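Local coordinates for protein beta-agarase AgaA (Microbulbifer thermotolerans, PDB 3WZ1) that hydrolyses beta-1,4-galactosidic linkages within agarose in endo fashion, through its family 16 catalytic domain, giving neoagarotetraose as the main product, at residues H23-D28 with E44-G49; G72-T77 with A234-E239; P64-V69 with Q86-S91; V102-R107 with F119-A124. One frame throughout, in Å; residues are numbered along the deposited sequence. Where two conformers were deposited one is given.

Contact 1. Residues H23-D28 with E44-G49; sequences HPLSDD and ERWKEG. With NA (sodium ion), chain B.
Arg-45 NE donates to Pro-24 O at 2.8 Å, in the carbonyl plane but with the oxygen tilted 23° from the guanidinium plane. NH2 adds a weak bond to the same oxygen. Extended from CG to NE, the side chain slides past Leu-25 in the opposite direction, Leu-25 CD1 lying 3.8 Å from Arg-45 CB. Leu-25 CD1 also sits over the six-membered ring of Trp-46 as a CH-pi contact, 4.0 Å from the centroid and 18° off the normal. At the ring edge, Trp-46 NE1 bonds Asp-27 OD2 at 2.9 Å, in the indole plane and on the carboxylate's anti lone pair. Trp-46 opens strand 46-48 of the GH16 beta-jelly roll, against which the loop after strand 18-22 packs. Asp-27 OD2 also binds Tyr-31 OH, and a water links it to Arg-45 NH1. An alanine in place of Arg-45 would probably leave Pro-24 O without the NE and NH2 bonds and the water on Asp-27 OD2 without its arginine partner. The type I turn from His-23 to Ser-26 is closed by Ser-26 N bonding His-23 O, and Ser-26 OG gives that oxygen a second bond (2.8 Å). Asp-28 O binds the sodium ion at 2.3 Å, with Asp-4, Gly-72 and Asp-267.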
# COMPACT_ATOMS: atom_id res chain seq x y z
N HIS A 23 8.15 9.99 -12.19
CA HIS A 23 8.07 8.75 -12.93
C HIS A 23 6.67 8.63 -13.53
O HIS A 23 5.67 8.97 -12.87
CB HIS A 23 8.34 7.60 -11.96
CG HIS A 23 8.37 6.25 -12.59
ND1 HIS A 23 7.24 5.62 -13.07
CD2 HIS A 23 9.39 5.40 -12.82
CE1 HIS A 23 7.56 4.45 -13.57
NE2 HIS A 23 8.87 4.28 -13.42
N PRO A 24 6.57 8.16 -14.78
CA PRO A 24 5.26 8.19 -15.45
C PRO A 24 4.16 7.28 -14.87
O PRO A 24 3.00 7.44 -15.25
CB PRO A 24 5.59 7.77 -16.88
CG PRO A 24 6.89 7.06 -16.79
CD PRO A 24 7.64 7.72 -15.68
N LEU A 25 4.47 6.37 -13.96
CA LEU A 25 3.43 5.60 -13.29
C LEU A 25 2.55 6.48 -12.38
O LEU A 25 1.43 6.11 -12.03
CB LEU A 25 4.04 4.45 -12.48
CG LEU A 25 3.07 3.54 -11.73
CD1 LEU A 25 2.07 2.85 -12.65
CD2 LEU A 25 3.84 2.51 -10.91
N SER A 26 3.07 7.64 -12.01
CA SER A 26 2.34 8.55 -11.12
C SER A 26 0.97 8.87 -11.71
O SER A 26 0.86 9.14 -12.92
CB SER A 26 3.13 9.83 -10.88
OG SER A 26 4.46 9.52 -10.45
N ASP A 27 -0.05 8.82 -10.87
CA ASP A 27 -1.45 8.91 -11.29
C ASP A 27 -2.23 9.64 -10.20
O ASP A 27 -2.22 9.19 -9.06
CB ASP A 27 -2.03 7.50 -11.59
CG ASP A 27 -3.31 7.53 -12.42
OD1 ASP A 27 -3.91 8.61 -12.56
OD2 ASP A 27 -3.72 6.45 -12.91
N ASP A 28 -2.89 10.74 -10.55
CA ASP A 28 -3.79 11.43 -9.62
C ASP A 28 -5.28 11.16 -9.88
O ASP A 28 -6.13 11.79 -9.27
CB ASP A 28 -3.47 12.93 -9.52
CG ASP A 28 -3.68 13.68 -10.81
OD1 ASP A 28 -4.00 13.05 -11.85
OD2 ASP A 28 -3.52 14.93 -10.78
N GLU A 44 -3.49 2.40 -19.25
CA GLU A 44 -2.17 2.87 -19.61
C GLU A 44 -1.15 2.52 -18.52
O GLU A 44 0.04 2.32 -18.81
CB GLU A 44 -2.14 4.37 -19.85
CG GLU A 44 -2.78 4.86 -21.14
CD GLU A 44 -2.90 6.39 -21.15
OE1 GLU A 44 -2.06 7.07 -20.50
OE2 GLU A 44 -3.84 6.92 -21.77
N ARG A 45 -1.61 2.47 -17.27
CA ARG A 45 -0.72 2.21 -16.14
C ARG A 45 -1.00 0.93 -15.37
O ARG A 45 -0.08 0.34 -14.80
CB ARG A 45 -0.81 3.37 -15.14
CG ARG A 45 -0.21 4.67 -15.65
CD ARG A 45 -0.50 5.82 -14.71
NE ARG A 45 0.22 7.00 -15.17
CZ ARG A 45 -0.16 7.77 -16.18
NH1 ARG A 45 -1.30 7.56 -16.84
NH2 ARG A 45 0.62 8.77 -16.55
N TRP A 46 -2.28 0.57 -15.30
CA TRP A 46 -2.77 -0.39 -14.30
C TRP A 46 -3.42 -1.61 -14.90
O TRP A 46 -3.96 -1.57 -16.01
CB TRP A 46 -3.81 0.26 -13.37
CG TRP A 46 -3.30 1.54 -12.74
CD1 TRP A 46 -3.66 2.81 -13.09
CD2 TRP A 46 -2.30 1.66 -11.72
NE1 TRP A 46 -2.95 3.72 -12.32
CE2 TRP A 46 -2.11 3.03 -11.48
CE3 TRP A 46 -1.57 0.73 -10.96
CZ2 TRP A 46 -1.20 3.50 -10.53
CZ3 TRP A 46 -0.67 1.20 -10.02
CH2 TRP A 46 -0.50 2.57 -9.82
N LYS A 47 -3.38 -2.69 -14.15
CA LYS A 47 -4.23 -3.84 -14.40
C LYS A 47 -5.11 -4.08 -13.17
O LYS A 47 -4.73 -3.71 -12.04
CB LYS A 47 -3.39 -5.09 -14.71
CG LYS A 47 -2.58 -5.62 -13.52
CD LYS A 47 -1.79 -6.90 -13.77
CE LYS A 47 -2.66 -8.15 -13.91
NZ LYS A 47 -3.42 -8.70 -12.73
N GLU A 48 -6.28 -4.69 -13.37
CA GLU A 48 -7.08 -5.14 -12.23
C GLU A 48 -6.41 -6.36 -11.61
O GLU A 48 -5.81 -7.18 -12.32
CB GLU A 48 -8.50 -5.48 -12.66
CG GLU A 48 -9.28 -4.23 -13.07
CD GLU A 48 -10.18 -4.45 -14.26
OE1 GLU A 48 -11.38 -4.10 -14.17
OE2 GLU A 48 -9.66 -4.95 -15.30
N GLY A 49 -6.53 -6.51 -10.30
CA GLY A 49 -6.02 -7.67 -9.58
C GLY A 49 -4.62 -7.50 -9.04
O GLY A 49 -4.28 -6.43 -8.53
NA NA B . -6.78 12.65 -7.22
O HOH W 1 2.47 10.81 -14.44
O HOH W 2 -3.59 6.10 -15.73

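Contact 2. Residues G72-T77 with A234-E239; sequences GKLAIT and AIINME. With NA (sodium ion), chain B.
Leu-74 and Ile-236 meet tip to tip, CD2 of the leucine 3.6 Å from CD1 of the isoleucine. The same Leu-74 methyl also lies 3.8 Å from Ile-236 CG2, so one leucine branch touches both arms of its partner. Ile-76 crosses Ile-236 at about a right angle, its CG1 4.0 Å from Ile-236 CG2, while its own CG2, anti to the backbone N, comes to 3.6 Å from Met-238 N. At the other end Met-238, bent at chi3 (-81°), brings CE to 3.3 Å from Ile-76 O. These four side chains make up the tightly packed part. The loose side is partly exposed Thr-77: its CB points away, its OG1 bonds Thr-263, and its backbone oxygen alone meets the methyl, Thr-77 O lying 3.7 Å from Met-238 CE. No hydrogen bond links the segments; their axes run 7.8 Å apart at 39°, which fits side-chain packing between strands not paired with each other. At the start of segment 72-77, Gly-72 O binds the sodium ion at 2.3 Å. Strand 87-94 pairs with both strands and Ile-92 touches Leu-74, while strand 264-276 supplies Tyr-264 beside Ile-76 and Ile-236, and strand 116-123 flanks 232-239 in the jelly roll.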
# COMPACT_ATOMS: atom_id res chain seq x y z
N GLY A 72 -12.10 12.14 -9.00
CA GLY A 72 -10.70 12.46 -8.67
C GLY A 72 -9.99 11.44 -7.77
O GLY A 72 -8.88 11.68 -7.29
N LYS A 73 -10.63 10.31 -7.53
CA LYS A 73 -10.10 9.31 -6.60
C LYS A 73 -10.18 7.92 -7.20
O LYS A 73 -11.16 7.59 -7.87
CB LYS A 73 -10.93 9.27 -5.31
CG LYS A 73 -11.17 10.60 -4.62
CD LYS A 73 -9.92 11.05 -3.92
CE LYS A 73 -10.13 12.34 -3.13
NZ LYS A 73 -10.00 13.53 -4.03
N LEU A 74 -9.17 7.12 -6.91
CA LEU A 74 -9.32 5.67 -7.01
C LEU A 74 -10.08 5.17 -5.80
O LEU A 74 -9.75 5.52 -4.66
CB LEU A 74 -7.95 5.00 -7.10
CG LEU A 74 -7.88 3.48 -6.94
CD1 LEU A 74 -8.46 2.77 -8.15
CD2 LEU A 74 -6.44 3.07 -6.74
N ALA A 75 -11.09 4.33 -6.04
CA ALA A 75 -11.87 3.70 -4.98
C ALA A 75 -11.62 2.21 -5.01
O ALA A 75 -11.71 1.58 -6.07
CB ALA A 75 -13.36 3.97 -5.16
N ILE A 76 -11.28 1.68 -3.84
CA ILE A 76 -11.18 0.26 -3.58
C ILE A 76 -12.29 -0.06 -2.60
O ILE A 76 -12.26 0.38 -1.43
CB ILE A 76 -9.82 -0.07 -2.95
CG1 ILE A 76 -8.64 0.33 -3.83
CG2 ILE A 76 -9.75 -1.55 -2.53
CD1 ILE A 76 -8.58 -0.37 -5.18
N THR A 77 -13.26 -0.86 -3.04
CA THR A 77 -14.41 -1.16 -2.18
C THR A 77 -14.43 -2.65 -1.79
O THR A 77 -13.49 -3.41 -2.07
CB THR A 77 -15.70 -0.61 -2.78
OG1 THR A 77 -16.75 -0.59 -1.80
CG2 THR A 77 -16.12 -1.39 -4.01
N ALA A 234 3.76 -1.92 -8.05
CA ALA A 234 2.88 -1.18 -7.16
C ALA A 234 1.52 -1.84 -7.08
O ALA A 234 0.94 -2.16 -8.13
CB ALA A 234 2.75 0.25 -7.65
N ILE A 235 1.00 -2.00 -5.87
CA ILE A 235 -0.29 -2.63 -5.65
C ILE A 235 -1.09 -1.76 -4.70
O ILE A 235 -0.60 -1.31 -3.66
CB ILE A 235 -0.13 -4.06 -5.06
CG1 ILE A 235 0.85 -4.89 -5.92
CG2 ILE A 235 -1.47 -4.74 -4.92
CD1 ILE A 235 1.26 -6.20 -5.27
N ILE A 236 -2.34 -1.54 -5.07
CA ILE A 236 -3.28 -0.81 -4.22
C ILE A 236 -4.44 -1.75 -4.01
O ILE A 236 -5.09 -2.17 -4.97
CB ILE A 236 -3.76 0.49 -4.87
CG1 ILE A 236 -2.57 1.40 -5.25
CG2 ILE A 236 -4.70 1.21 -3.89
CD1 ILE A 236 -2.93 2.43 -6.30
N ASN A 237 -4.71 -2.13 -2.77
CA ASN A 237 -5.79 -3.07 -2.53
C ASN A 237 -6.39 -2.89 -1.15
O ASN A 237 -5.92 -2.04 -0.37
CB ASN A 237 -5.32 -4.52 -2.76
CG ASN A 237 -4.46 -5.07 -1.64
OD1 ASN A 237 -4.52 -4.61 -0.50
ND2 ASN A 237 -3.68 -6.10 -1.94
N MET A 238 -7.42 -3.67 -0.86
CA MET A 238 -7.69 -4.06 0.52
C MET A 238 -7.45 -5.55 0.64
O MET A 238 -7.50 -6.29 -0.35
CB MET A 238 -9.10 -3.75 0.99
CG MET A 238 -9.31 -2.30 1.41
SD MET A 238 -10.87 -2.00 2.25
CE MET A 238 -11.99 -1.87 0.90
N GLU A 239 -7.18 -5.98 1.86
CA GLU A 239 -7.00 -7.39 2.20
C GLU A 239 -7.72 -7.75 3.48
O GLU A 239 -7.65 -7.02 4.48
CB GLU A 239 -5.53 -7.73 2.37
CG GLU A 239 -4.74 -7.68 1.06
CD GLU A 239 -3.25 -7.90 1.24
OE1 GLU A 239 -2.80 -8.26 2.36
OE2 GLU A 239 -2.51 -7.70 0.23
NA NA B . -6.78 12.65 -7.22

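Contact 3. Residues P64-V69 with Q86-S91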
# COMPACT_ATOMS: atom_id res chain seq x y z
N PRO A 64 -12.51 -7.61 -9.93
CA PRO A 64 -12.26 -6.41 -10.73
C PRO A 64 -13.32 -5.31 -10.53
O PRO A 64 -13.02 -4.13 -10.68
CB PRO A 64 -12.18 -6.94 -12.17
CG PRO A 64 -12.91 -8.22 -12.14
CD PRO A 64 -12.67 -8.80 -10.78
N HIS A 65 -14.55 -5.69 -10.23
CA HIS A 65 -15.63 -4.69 -10.12
C HIS A 65 -15.68 -3.99 -8.77
O HIS A 65 -16.60 -3.23 -8.51
CB HIS A 65 -16.98 -5.30 -10.46
CG HIS A 65 -17.01 -5.94 -11.81
ND1 HIS A 65 -17.97 -6.86 -12.18
CD2 HIS A 65 -16.19 -5.80 -12.87
CE1 HIS A 65 -17.73 -7.26 -13.41
NE2 HIS A 65 -16.65 -6.64 -13.86
N TYR A 66 -14.69 -4.27 -7.93
CA TYR A 66 -14.54 -3.63 -6.61
C TYR A 66 -13.41 -2.59 -6.61
O TYR A 66 -13.01 -2.11 -5.54
CB TYR A 66 -14.41 -4.70 -5.50
CG TYR A 66 -15.72 -5.42 -5.31
CD1 TYR A 66 -16.19 -6.31 -6.29
CD2 TYR A 66 -16.54 -5.16 -4.22
CE1 TYR A 66 -17.41 -6.94 -6.15
CE2 TYR A 66 -17.78 -5.78 -4.09
CZ TYR A 66 -18.19 -6.68 -5.06
OH TYR A 66 -19.44 -7.29 -4.92
N SER A 67 -12.93 -2.24 -7.79
CA SER A 67 -12.12 -1.03 -8.00
C SER A 67 -12.75 -0.17 -9.08
O SER A 67 -13.35 -0.68 -10.02
CB SER A 67 -10.68 -1.41 -8.39
OG SER A 67 -10.65 -2.20 -9.56
N TYR A 68 -12.63 1.15 -8.94
CA TYR A 68 -13.09 2.08 -9.96
C TYR A 68 -12.43 3.43 -9.70
O TYR A 68 -11.90 3.67 -8.61
CB TYR A 68 -14.64 2.22 -9.98
CG TYR A 68 -15.26 2.71 -8.71
CD1 TYR A 68 -15.60 1.83 -7.68
CD2 TYR A 68 -15.52 4.05 -8.53
CE1 TYR A 68 -16.19 2.29 -6.50
CE2 TYR A 68 -16.11 4.51 -7.36
CZ TYR A 68 -16.44 3.63 -6.36
OH TYR A 68 -17.01 4.10 -5.19
N VAL A 69 -12.46 4.28 -10.71
CA VAL A 69 -11.90 5.62 -10.61
C VAL A 69 -13.02 6.60 -10.91
O VAL A 69 -13.66 6.54 -11.97
CB VAL A 69 -10.69 5.84 -11.54
CG1 VAL A 69 -10.07 7.20 -11.27
CG2 VAL A 69 -9.65 4.75 -11.34
N GLN A 86 -16.64 -15.27 2.35
CA GLN A 86 -15.57 -14.56 1.66
C GLN A 86 -15.94 -13.09 1.45
O GLN A 86 -17.11 -12.72 1.52
CB GLN A 86 -15.25 -15.20 0.30
CG GLN A 86 -14.88 -16.68 0.37
CD GLN A 86 -13.47 -16.93 0.87
OE1 GLN A 86 -13.27 -17.27 2.04
NE2 GLN A 86 -12.49 -16.74 -0.00
N VAL A 87 -14.92 -12.28 1.19
CA VAL A 87 -15.04 -10.84 1.01
C VAL A 87 -14.46 -10.47 -0.34
O VAL A 87 -13.27 -10.65 -0.58
CB VAL A 87 -14.28 -10.09 2.12
CG1 VAL A 87 -14.53 -8.60 2.01
CG2 VAL A 87 -14.64 -10.63 3.51
N TYR A 88 -15.31 -9.97 -1.22
CA TYR A 88 -14.84 -9.39 -2.46
C TYR A 88 -14.19 -8.04 -2.17
O TYR A 88 -14.76 -7.21 -1.47
CB TYR A 88 -16.01 -9.18 -3.44
CG TYR A 88 -16.55 -10.42 -4.14
CD1 TYR A 88 -15.71 -11.44 -4.56
CD2 TYR A 88 -17.90 -10.49 -4.45
CE1 TYR A 88 -16.22 -12.55 -5.24
CE2 TYR A 88 -18.42 -11.58 -5.13
CZ TYR A 88 -17.56 -12.60 -5.52
OH TYR A 88 -18.05 -13.69 -6.23
N LEU A 89 -12.98 -7.86 -2.69
CA LEU A 89 -12.18 -6.65 -2.45
C LEU A 89 -11.52 -6.13 -3.72
O LEU A 89 -11.08 -6.91 -4.58
CB LEU A 89 -11.08 -6.92 -1.40
CG LEU A 89 -11.56 -7.35 -0.02
CD1 LEU A 89 -10.39 -7.72 0.87
CD2 LEU A 89 -12.37 -6.23 0.61
N GLY A 90 -11.41 -4.81 -3.82
CA GLY A 90 -10.70 -4.21 -4.93
C GLY A 90 -9.20 -4.42 -4.86
O GLY A 90 -8.61 -4.56 -3.77
N SER A 91 -8.58 -4.41 -6.04
CA SER A 91 -7.13 -4.46 -6.16
C SER A 91 -6.73 -4.03 -7.53
O SER A 91 -7.35 -4.46 -8.51
CB SER A 91 -6.61 -5.88 -5.91
OG SER A 91 -5.20 -5.92 -6.06
O HOH W 3 -10.31 -4.70 -8.41
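Tyr-88 is the first residue of segment 86-91 to meet the other side, setting its CB over the centre of the Tyr-66 ring. The CH-pi geometry is close to perpendicular, Tyr-88 CB lying 3.7 Å from the Tyr-66 centroid and 11° off the normal. The two rings are oblique, their planes 45° apart, and Tyr-66 OH comes to 3.6 Å from Tyr-88 CD2. The His-63 ring meets both tyrosines edge-to-face, adding a third ring. At Leu-89 the side chain points away, and it is the backbone that makes contact, its carbonyl carbon lying 3.7 Å from Tyr-66 CB. Gly-90 CA gives a CA-H...O contact to Tyr-66 O at 3.2 Å, and a CB there would clash with that oxygen. Such close passage joins strand 87-94 of the jelly roll to the approach to strand 67-70, each of which pairs with strand 73-80. Ser-91 N donates to a water 2.9 Å away that also bonds Ser-67 OG at 2.8 Å, while Ser-91 OG turns to Gly-49 O. With no direct hydrogen bond between the segments, cohesion rests on aromatic and CH contacts at one end and on a water bridge at the other.

Contact 4. Residues V102-R107 with F119-A124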
# COMPACT_ATOMS: atom_id res chain seq x y z
N VAL A 102 14.06 5.03 -5.55
CA VAL A 102 12.79 5.60 -5.92
C VAL A 102 12.02 6.02 -4.68
O VAL A 102 12.06 5.32 -3.67
CB VAL A 102 11.95 4.59 -6.77
CG1 VAL A 102 11.65 3.32 -5.97
CG2 VAL A 102 10.69 5.23 -7.31
N TYR A 103 11.36 7.17 -4.77
CA TYR A 103 10.43 7.61 -3.71
C TYR A 103 9.02 7.28 -4.17
O TYR A 103 8.64 7.64 -5.27
CB TYR A 103 10.55 9.13 -3.45
CG TYR A 103 9.62 9.63 -2.38
CD1 TYR A 103 9.86 9.35 -1.03
CD2 TYR A 103 8.47 10.35 -2.71
CE1 TYR A 103 9.00 9.79 -0.04
CE2 TYR A 103 7.60 10.77 -1.71
CZ TYR A 103 7.87 10.48 -0.39
OH TYR A 103 7.01 10.91 0.61
N MET A 104 8.26 6.60 -3.31
CA MET A 104 6.94 6.06 -3.67
C MET A 104 5.93 6.52 -2.62
O MET A 104 6.13 6.23 -1.44
CB MET A 104 7.00 4.53 -3.67
CG MET A 104 8.22 3.99 -4.39
SD MET A 104 8.34 2.16 -4.41
CE MET A 104 8.56 1.80 -2.69
N GLU A 105 4.87 7.21 -3.04
CA GLU A 105 3.97 7.87 -2.08
C GLU A 105 2.53 7.80 -2.52
O GLU A 105 2.23 7.95 -3.70
CB GLU A 105 4.40 9.33 -1.94
CG GLU A 105 3.68 10.10 -0.83
CD GLU A 105 3.90 11.58 -1.01
OE1 GLU A 105 3.18 12.18 -1.85
OE2 GLU A 105 4.72 12.09 -0.28
N ALA A 106 1.63 7.59 -1.56
CA ALA A 106 0.20 7.69 -1.81
C ALA A 106 -0.43 8.69 -0.88
O ALA A 106 -0.00 8.82 0.26
CB ALA A 106 -0.49 6.36 -1.61
N ARG A 107 -1.45 9.38 -1.38
CA ARG A 107 -2.32 10.18 -0.52
C ARG A 107 -3.67 9.47 -0.50
O ARG A 107 -4.28 9.25 -1.56
CB ARG A 107 -2.46 11.61 -1.03
CG ARG A 107 -3.42 12.47 -0.20
CD ARG A 107 -3.44 13.92 -0.63
NE ARG A 107 -4.14 14.72 0.38
CZ ARG A 107 -5.37 15.22 0.28
NH1 ARG A 107 -6.10 15.06 -0.81
NH2 ARG A 107 -5.87 15.91 1.28
N PHE A 119 -1.12 0.14 0.28
CA PHE A 119 -0.35 0.66 -0.86
C PHE A 119 1.01 0.05 -0.67
O PHE A 119 1.71 0.35 0.32
CB PHE A 119 -0.29 2.19 -0.84
CG PHE A 119 0.66 2.79 -1.84
CD1 PHE A 119 0.57 2.52 -3.20
CD2 PHE A 119 1.65 3.68 -1.40
CE1 PHE A 119 1.45 3.14 -4.11
CE2 PHE A 119 2.52 4.28 -2.30
CZ PHE A 119 2.41 4.02 -3.64
N TRP A 120 1.36 -0.88 -1.55
CA TRP A 120 2.51 -1.73 -1.28
C TRP A 120 3.14 -2.23 -2.58
O TRP A 120 2.65 -1.96 -3.67
CB TRP A 120 2.11 -2.89 -0.37
CG TRP A 120 1.11 -3.84 -0.94
CD1 TRP A 120 -0.18 -3.57 -1.29
CD2 TRP A 120 1.31 -5.24 -1.17
NE1 TRP A 120 -0.79 -4.72 -1.72
CE2 TRP A 120 0.10 -5.75 -1.67
CE3 TRP A 120 2.39 -6.09 -1.00
CZ2 TRP A 120 -0.06 -7.10 -2.00
CZ3 TRP A 120 2.24 -7.43 -1.35
CH2 TRP A 120 1.02 -7.92 -1.84
N PHE A 121 4.26 -2.95 -2.41
CA PHE A 121 5.15 -3.32 -3.49
C PHE A 121 5.61 -4.74 -3.34
O PHE A 121 5.92 -5.17 -2.25
CB PHE A 121 6.36 -2.35 -3.49
CG PHE A 121 5.92 -0.96 -3.79
CD1 PHE A 121 5.87 -0.51 -5.11
CD2 PHE A 121 5.40 -0.16 -2.79
CE1 PHE A 121 5.34 0.74 -5.42
CE2 PHE A 121 4.85 1.07 -3.10
CZ PHE A 121 4.83 1.51 -4.40
N LEU A 122 5.62 -5.46 -4.45
CA LEU A 122 6.00 -6.88 -4.43
C LEU A 122 6.74 -7.26 -5.69
O LEU A 122 6.35 -6.88 -6.79
CB LEU A 122 4.74 -7.76 -4.29
CG LEU A 122 4.94 -9.25 -4.05
CD1 LEU A 122 5.63 -9.51 -2.72
CD2 LEU A 122 3.59 -9.94 -4.11
N SER A 123 7.80 -8.04 -5.53
CA SER A 123 8.55 -8.57 -6.67
C SER A 123 7.74 -9.63 -7.41
O SER A 123 6.85 -10.26 -6.83
CB SER A 123 9.91 -9.13 -6.22
OG SER A 123 9.75 -10.23 -5.35
N ALA A 124 8.06 -9.84 -8.69
CA ALA A 124 7.30 -10.78 -9.51
C ALA A 124 7.26 -12.19 -8.93
O ALA A 124 6.29 -12.92 -9.14
CB ALA A 124 7.92 -10.83 -10.89
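Strands 102-107 and 119-123 approach to 8.4 Å between axes with their directions 147° apart, too wide for backbone pairing, so Met-104 and Ala-106 meet Phe-121 and Phe-119 through side chains. Met-104 and Phe-121 reach tip to tip. Met-104 SD sits over the centre of the Phe-121 ring at 3.5 Å from the centroid and 14° off the normal, a Met-aromatic contact. The bend at chi3 (-65°) puts Met-104 CE over the same face as well, 3.7 Å from Phe-121 CD2. Phe-119 receives Ala-106 CB on one face, nearer the rim than the centre, with Phe-119 CD2 only 3.4 Å from that methyl. Its opposite face is met by Phe-121 CE2. An alanine in place of Phe-121 would probably leave the Met-104 sulfur without its aromatic face, open a gap beside Phe-119 and free the thioether to turn. Val-132 of strand 128-135 touches both phenylalanines, and the Phe-121 side chain lies about 6 Å from that of Glu-129, the predicted nucleophile. Such apolar packing between facing layers is that of a beta-jelly roll interior, here beside strand 128-135, which carries both predicted catalytic glutamates.

In the fold
Contacts 2 and 4 lie deepest, about 9 and 6 Å from the chain centre, and are built of aliphatic, sulfur and aromatic groups without a cross-segment hydrogen bond. Contacts 1 and 3, about 14 and 15 Å out, mix apolar touches with polar links: arginine, carboxylate and water in contact 1, a water bridge in contact 3. Neighbouring strands join them. Strand 73-80 of contact 2 pairs with both strands of contact 3, and Ile-235 N probably bonds Trp-120 O, tying contact 2 to contact 4. Gly-49 O and Ser-91 OG likewise connect contacts 1 and 3. Contacts 1 and 2 share the sodium ion, whereas contact 4 touches neither contact 1 nor contact 3.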